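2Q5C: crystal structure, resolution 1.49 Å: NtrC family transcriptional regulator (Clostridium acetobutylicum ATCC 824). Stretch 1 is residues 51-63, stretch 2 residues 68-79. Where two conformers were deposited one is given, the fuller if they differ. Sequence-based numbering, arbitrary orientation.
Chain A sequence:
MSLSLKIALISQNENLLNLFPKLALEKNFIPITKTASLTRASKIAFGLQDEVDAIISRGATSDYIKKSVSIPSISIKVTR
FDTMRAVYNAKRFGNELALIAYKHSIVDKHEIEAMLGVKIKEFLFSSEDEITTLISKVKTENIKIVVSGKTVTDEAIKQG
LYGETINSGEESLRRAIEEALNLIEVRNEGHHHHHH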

ATOM      1  N   GLU A  51       4.802  14.086  17.628  1.00 25.82           N
ATOM      2  CA  GLU A  51       5.510  13.096  18.465  1.00 25.83           C
ATOM      3  C   GLU A  51       6.517  12.212  17.733  1.00 23.79           C
ATOM      4  O   GLU A  51       7.187  11.389  18.358  1.00 23.72           O
ATOM      5  CB  GLU A  51       4.523  12.165  19.168  1.00 26.59           C
ATOM      6  CG  GLU A  51       3.444  12.856  19.986  1.00 29.79           C
ATOM      7  CD  GLU A  51       2.402  11.890  20.527  1.00 31.46           C
ATOM      8  OE1 GLU A  51       2.470  10.660  20.273  1.00 37.33           O
ATOM      9  OE2 GLU A  51       1.483  12.375  21.224  1.00 38.55           O
ATOM     10  N   VAL A  52       6.596  12.333  16.408  1.00 21.40           N
ATOM     11  CA  VAL A  52       7.531  11.537  15.612  1.00 20.65           C
ATOM     12  C   VAL A  52       8.254  12.416  14.601  1.00 20.26           C
ATOM     13  O   VAL A  52       7.793  13.546  14.307  1.00 21.55           O
ATOM     14  CB  VAL A  52       6.842  10.347  14.865  1.00 20.63           C
ATOM     15  CG1 VAL A  52       6.082   9.478  15.867  1.00 22.85           C
ATOM     16  CG2 VAL A  52       5.900  10.835  13.770  1.00 21.68           C
ATOM     17  N   ASP A  53       9.364  11.903  14.070  1.00 19.69           N
ATOM     18  CA  ASP A  53      10.193  12.662  13.099  1.00 20.31           C
ATOM     19  C   ASP A  53       9.759  12.434  11.651  1.00 21.09           C
ATOM     20  O   ASP A  53      10.008  13.264  10.786  1.00 22.03           O
ATOM     21  CB  ASP A  53      11.661  12.304  13.251  1.00 21.10           C
ATOM     22  CG  ASP A  53      12.198  12.679  14.603  1.00 24.77           C
ATOM     23  OD1 ASP A  53      12.450  13.884  14.798  1.00 28.48           O
ATOM     24  OD2 ASP A  53      12.323  11.812  15.484  1.00 25.28           O
ATOM     25  N   ALA A  54       9.147  11.299  11.367  1.00 19.17           N
ATOM     26  CA  ALA A  54       8.706  10.996  10.010  1.00 18.65           C
ATOM     27  C   ALA A  54       7.670   9.888  10.058  1.00 17.72           C
ATOM     28  O   ALA A  54       7.614   9.142  11.023  1.00 17.73           O
ATOM     29  CB  ALA A  54       9.888  10.537   9.154  1.00 18.94           C
ATOM     30  N   ILE A  55       6.885   9.782   8.985  1.00 17.44           N
ATOM     31  CA  ILE A  55       5.878   8.736   8.797  1.00 16.84           C
ATOM     32  C   ILE A  55       6.184   8.029   7.490  1.00 17.45           C
ATOM     33  O   ILE A  55       6.547   8.684   6.497  1.00 18.08           O
ATOM     34  CB  ILE A  55       4.491   9.298   8.797  1.00 17.33           C
ATOM     35  CG1 ILE A  55       4.223   9.895  10.201  1.00 21.36           C
ATOM     36  CG2 ILE A  55       3.435   8.191   8.523  1.00 18.33           C
ATOM     37  CD1 ILE A  55       3.056  10.825  10.261  1.00 25.03           C
ATOM     38  N   ILE A  56       6.093   6.691   7.492  1.00 15.47           N
ATOM     39  CA  ILE A  56       6.204   5.839   6.301  1.00 15.30           C
ATOM     40  C   ILE A  56       4.870   5.146   6.091  1.00 15.15           C
ATOM     41  O   ILE A  56       4.232   4.657   7.044  1.00 15.13           O
ATOM     42  CB  ILE A  56       7.346   4.790   6.459  1.00 15.21           C
ATOM     43  CG1 ILE A  56       8.720   5.449   6.626  1.00 16.35           C
ATOM     44  CG2 ILE A  56       7.299   3.823   5.281  1.00 14.58           C
ATOM     45  CD1 ILE A  56       9.828   4.503   6.987  1.00 16.86           C
ATOM     46  N   SER A  57       4.433   5.075   4.836  1.00 15.81           N
ATOM     47  CA  SER A  57       3.176   4.398   4.482  1.00 16.36           C
ATOM     48  C   SER A  57       3.284   4.001   3.032  1.00 16.51           C
ATOM     49  O   SER A  57       4.319   4.223   2.428  1.00 18.23           O
ATOM     50  CB  SER A  57       1.950   5.235   4.820  1.00 16.20           C
ATOM     51  OG  SER A  57       1.943   6.406   4.017  1.00 18.03           O
ATOM     52  N   ARG A  58       2.233   3.400   2.470  1.00 17.90           N
ATOM     53  CA  ARG A  58       2.332   2.905   1.120  1.00 19.45           C
ATOM     54  C   ARG A  58       1.162   3.386   0.299  1.00 19.87           C
ATOM     55  O   ARG A  58       0.052   3.564   0.798  1.00 20.26           O
ATOM     56  CB  ARG A  58       2.347   1.381   1.197  1.00 20.70           C
ATOM     57  CG  ARG A  58       2.668   0.704  -0.102  1.00 25.17           C
ATOM     58  CD  ARG A  58       3.308  -0.647   0.179  1.00 31.38           C
ATOM     59  NE  ARG A  58       2.331  -1.661   0.547  1.00 36.59           N
ATOM     60  CZ  ARG A  58       1.900  -2.625  -0.280  1.00 40.21           C
ATOM     61  NH1 ARG A  58       1.007  -3.495   0.146  1.00 42.29           N
ATOM     62  NH2 ARG A  58       2.367  -2.714  -1.528  1.00 41.55           N
ATOM     63  N   GLY A  59       1.420   3.566  -1.002  1.00 22.14           N
ATOM     64  CA  GLY A  59       0.342   3.739  -1.961  1.00 23.79           C
ATOM     65  C   GLY A  59      -0.637   4.858  -1.651  1.00 22.86           C
ATOM     66  O   GLY A  59      -0.222   5.971  -1.273  1.00 24.00           O
ATOM     67  N   ALA A  60      -1.932   4.606  -1.797  1.00 23.45           N
ATOM     68  CA  ALA A  60      -2.942   5.624  -1.610  1.00 22.71           C
ATOM     69  C   ALA A  60      -2.881   6.236  -0.205  1.00 22.60           C
ATOM     70  O   ALA A  60      -3.084   7.459  -0.026  1.00 22.36           O
ATOM     71  CB  ALA A  60      -4.315   5.066  -1.895  1.00 24.01           C
ATOM     72  N   THR A  61      -2.628   5.390   0.793  1.00 20.10           N
ATOM     73  CA  THR A  61      -2.531   5.893   2.167  1.00 19.90           C
ATOM     74  C   THR A  61      -1.491   6.995   2.277  1.00 19.75           C
ATOM     75  O   THR A  61      -1.720   8.001   2.961  1.00 18.99           O
ATOM     76  CB  THR A  61      -2.247   4.736   3.114  1.00 18.31           C
ATOM     77  OG1 THR A  61      -3.401   3.896   3.141  1.00 18.70           O
ATOM     78  CG2 THR A  61      -1.984   5.235   4.547  1.00 19.19           C
ATOM     79  N   SER A  62      -0.374   6.846   1.572  1.00 20.01           N
ATOM     80  CA  SER A  62       0.692   7.842   1.652  1.00 21.04           C
ATOM     81  C   SER A  62       0.237   9.202   1.107  1.00 22.45           C
ATOM     82  O   SER A  62       0.681  10.245   1.602  1.00 21.70           O
ATOM     83  CB  SER A  62       1.977   7.321   0.996  1.00 23.12           C
ATOM     84  OG  SER A  62       1.877   7.271  -0.408  1.00 27.11           O
ATOM     85  N   ASP A  63      -0.648   9.187   0.113  0.50 21.91           N
ATOM     86  CA  ASP A  63      -1.213  10.414  -0.440  0.50 22.69           C
ATOM     87  C   ASP A  63      -2.113  11.105   0.589  0.50 22.11           C
ATOM     88  O   ASP A  63      -2.033  12.325   0.793  0.50 22.61           O
ATOM     89  CB  ASP A  63      -1.995  10.058  -1.705  0.50 23.18           C
ATOM     90  CG  ASP A  63      -2.391  11.270  -2.517  0.50 24.90           C
ATOM     91  OD1 ASP A  63      -1.622  12.253  -2.554  0.50 28.80           O
ATOM     92  OD2 ASP A  63      -3.463  11.215  -3.137  0.50 25.52           O
ATOM     93  N   SER A  68      -2.059  15.841   4.702  1.00 27.71           N
ATOM     94  CA  SER A  68      -2.609  16.290   5.985  1.00 27.94           C
ATOM     95  C   SER A  68      -1.619  16.489   7.138  1.00 27.43           C
ATOM     96  O   SER A  68      -2.014  16.956   8.213  1.00 27.76           O
ATOM     97  CB  SER A  68      -3.786  15.420   6.414  1.00 29.84           C
ATOM     98  OG  SER A  68      -3.464  14.061   6.345  1.00 31.29           O
ATOM     99  N   VAL A  69      -0.361  16.109   6.943  1.00 25.88           N
ATOM    100  CA  VAL A  69       0.681  16.354   7.943  1.00 25.63           C
ATOM    101  C   VAL A  69       1.741  17.318   7.442  1.00 25.80           C
ATOM    102  O   VAL A  69       1.921  17.480   6.229  1.00 26.78           O
ATOM    103  CB  VAL A  69       1.343  15.025   8.468  1.00 24.99           C
ATOM    104  CG1 VAL A  69       0.258  14.084   8.973  1.00 27.52           C
ATOM    105  CG2 VAL A  69       2.258  14.358   7.411  1.00 24.19           C
ATOM    106  N   SER A  70       2.455  17.952   8.374  1.00 26.84           N
ATOM    107  CA  SER A  70       3.524  18.877   7.973  1.00 27.79           C
ATOM    108  C   SER A  70       4.914  18.292   8.150  1.00 27.68           C
ATOM    109  O   SER A  70       5.906  18.926   7.795  1.00 30.19           O
ATOM    110  CB  SER A  70       3.399  20.225   8.716  1.00 28.35           C
ATOM    111  OG  SER A  70       3.289  19.997  10.117  1.00 32.64           O
ATOM    112  N   ILE A  71       5.002  17.075   8.690  1.00 25.31           N
ATOM    113  CA  ILE A  71       6.301  16.439   8.864  1.00 23.69           C
ATOM    114  C   ILE A  71       6.589  15.532   7.656  1.00 22.44           C
ATOM    115  O   ILE A  71       5.676  15.289   6.862  1.00 22.73           O
ATOM    116  CB  ILE A  71       6.373  15.632  10.169  1.00 22.80           C
ATOM    117  CG1 ILE A  71       5.351  14.485  10.156  1.00 23.11           C
ATOM    118  CG2 ILE A  71       6.120  16.567  11.361  1.00 25.28           C
ATOM    119  CD1 ILE A  71       5.581  13.434  11.255  1.00 23.07           C
ATOM    120  N   PRO A  72       7.841  15.052   7.520  1.00 21.66           N
ATOM    121  CA  PRO A  72       8.168  14.149   6.400  1.00 21.79           C
ATOM    122  C   PRO A  72       7.270  12.905   6.322  1.00 21.59           C
ATOM    123  O   PRO A  72       7.065  12.221   7.337  1.00 21.88           O
ATOM    124  CB  PRO A  72       9.600  13.751   6.686  1.00 23.05           C
ATOM    125  CG  PRO A  72      10.173  14.964   7.418  1.00 22.68           C
ATOM    126  CD  PRO A  72       9.041  15.392   8.315  1.00 22.01           C
ATOM    127  N   SER A  73       6.708  12.685   5.137  1.00 21.12           N
ATOM    128  CA  SER A  73       5.822  11.562   4.814  1.00 20.11           C
ATOM    129  C   SER A  73       6.499  10.840   3.660  1.00 20.47           C
ATOM    130  O   SER A  73       6.667  11.402   2.572  1.00 21.47           O
ATOM    131  CB  SER A  73       4.427  12.044   4.373  1.00 20.55           C
ATOM    132  OG  SER A  73       3.605  10.941   3.918  1.00 23.89           O
ATOM    133  N   ILE A  74       6.888   9.591   3.882  1.00 18.47           N
ATOM    134  CA  ILE A  74       7.614   8.795   2.879  1.00 18.97           C
ATOM    135  C   ILE A  74       6.675   7.719   2.377  1.00 18.82           C
ATOM    136  O   ILE A  74       5.965   7.084   3.170  1.00 18.07           O
ATOM    137  CB  ILE A  74       8.893   8.171   3.479  1.00 19.27           C
ATOM    138  CG1 ILE A  74       9.928   9.250   3.811  1.00 20.16           C
ATOM    139  CG2 ILE A  74       9.498   7.124   2.561  1.00 20.83           C
ATOM    140  CD1 ILE A  74       9.625  10.021   5.117  1.00 25.38           C
ATOM    141  N   SER A  75       6.659   7.531   1.064  1.00 19.61           N
ATOM    142  CA  SER A  75       5.823   6.540   0.433  1.00 20.69           C
ATOM    143  C   SER A  75       6.642   5.326   0.026  1.00 20.34           C
ATOM    144  O   SER A  75       7.637   5.471  -0.669  1.00 21.53           O
ATOM    145  CB  SER A  75       5.191   7.135  -0.816  1.00 22.77           C
ATOM    146  OG  SER A  75       4.237   6.218  -1.270  1.00 26.09           O
ATOM    147  N   ILE A  76       6.234   4.139   0.478  1.00 20.44           N
ATOM    148  CA  ILE A  76       6.754   2.876  -0.089  1.00 21.73           C
ATOM    149  C   ILE A  76       6.049   2.707  -1.441  1.00 22.69           C
ATOM    150  O   ILE A  76       4.821   2.738  -1.509  1.00 23.74           O
ATOM    151  CB  ILE A  76       6.431   1.652   0.806  1.00 20.01           C
ATOM    152  CG1 ILE A  76       7.027   1.805   2.218  1.00 22.17           C
ATOM    153  CG2 ILE A  76       6.925   0.370   0.118  1.00 22.12           C
ATOM    154  CD1 ILE A  76       6.325   0.883   3.264  1.00 22.62           C
ATOM    155  N   LYS A  77       6.837   2.603  -2.515  1.00 26.75           N
ATOM    156  CA  LYS A  77       6.214   2.459  -3.837  1.00 28.25           C
ATOM    157  C   LYS A  77       5.777   1.016  -4.048  1.00 27.68           C
ATOM    158  O   LYS A  77       6.534   0.111  -3.700  1.00 28.02           O
ATOM    159  CB  LYS A  77       7.174   2.887  -4.943  1.00 30.07           C
ATOM    160  CG  LYS A  77       7.795   4.275  -4.754  1.00 34.49           C
ATOM    161  CD  LYS A  77       6.744   5.379  -4.659  1.00 39.41           C
ATOM    162  CE  LYS A  77       7.399   6.724  -4.306  1.00 42.18           C
ATOM    163  NZ  LYS A  77       6.412   7.850  -4.268  1.00 44.49           N
ATOM    164  N   VAL A  78       4.566   0.850  -4.574  1.00 27.28           N
ATOM    165  CA  VAL A  78       4.111  -0.458  -5.060  1.00 26.16           C
ATOM    166  C   VAL A  78       4.892  -0.729  -6.364  1.00 25.59           C
ATOM    167  O   VAL A  78       4.897   0.115  -7.264  1.00 25.99           O
ATOM    168  CB  VAL A  78       2.602  -0.491  -5.330  1.00 26.50           C
ATOM    169  CG1 VAL A  78       2.183  -1.920  -5.685  1.00 27.73           C
ATOM    170  CG2 VAL A  78       1.798   0.017  -4.115  1.00 29.92           C
ATOM    171  N   THR A  79       5.577  -1.873  -6.439  1.00 22.69           N
ATOM    172  CA  THR A  79       6.441  -2.162  -7.583  1.00 21.95           C
ATOM    173  C   THR A  79       5.788  -3.072  -8.608  1.00 20.70           C
ATOM    174  O   THR A  79       4.762  -3.714  -8.360  1.00 19.29           O
ATOM    175  CB  THR A  79       7.769  -2.773  -7.210  1.00 22.98           C
ATOM    176  OG1 THR A  79       7.551  -4.122  -6.770  1.00 23.20           O
ATOM    177  CG2 THR A  79       8.432  -1.990  -6.085  1.00 25.51           C
TER
HETATM  178  O   HOH W   1       3.748   8.271   4.730  1.00 20.08           O
HETATM  179  O   HOH W   2       3.989  10.461   1.164  1.00 31.72           O

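Two parallel β-strands, residues 54-58 and 73-76, are joined by a ladder of four backbone hydrogen bonds. Ile55 N donates to Pro72 O (2.9 Å) and Ile55 O accepts from Ile74 N (2.8 Å); two residues on, Ser57 N donates to Ile74 O (3.0 Å) and Ser57 O accepts from Ile76 N (2.7 Å). Pro72 lacks an N-H, but the ladder asks only its carbonyl to act, as an acceptor.

From the strand, a hydroxyl chain reaches the helix. Ser75 OG donates to Ser62 OG (2.7 Å), which in turn donates to Gly59 O (2.6 Å); a hydroxyl can accept one bond and donate another, as Ser62 OG does here. The positive phi of Gly59 (55°) favours glycine at this position. On the same face of the sheet, water 1 links Ser57 OG (2.7 Å) and Ser73 OG (2.8 Å) and donates to Ile74 O (3.0 Å), so the hydroxyl of buried Ser57 finds a partner, as does that of Ser73.

The face carrying Ile56, Ile74 and Ile76 is apolar, with Arg58 at its end: Ile56 CG2 meets Ile76 CG1 at 3.7 Å, and the small Ala54 CB lies 4.1 Å from Ile74 CD1. Arg58 extends this layer, its CD 3.8 Å from Ile76 CG2, while NH1 is hydrogen-bonded elsewhere in the structure. At the strand entrance, Ile71 CD1 packs against Val52 CG2 (3.6 Å) and Ile55 CD1 (3.8 Å). The contact buries 762 Å² in all, both sides summed, and Ile55, Ile56, Ile74 and Ile76 are themselves buried, where apolar side chains need no polar partners.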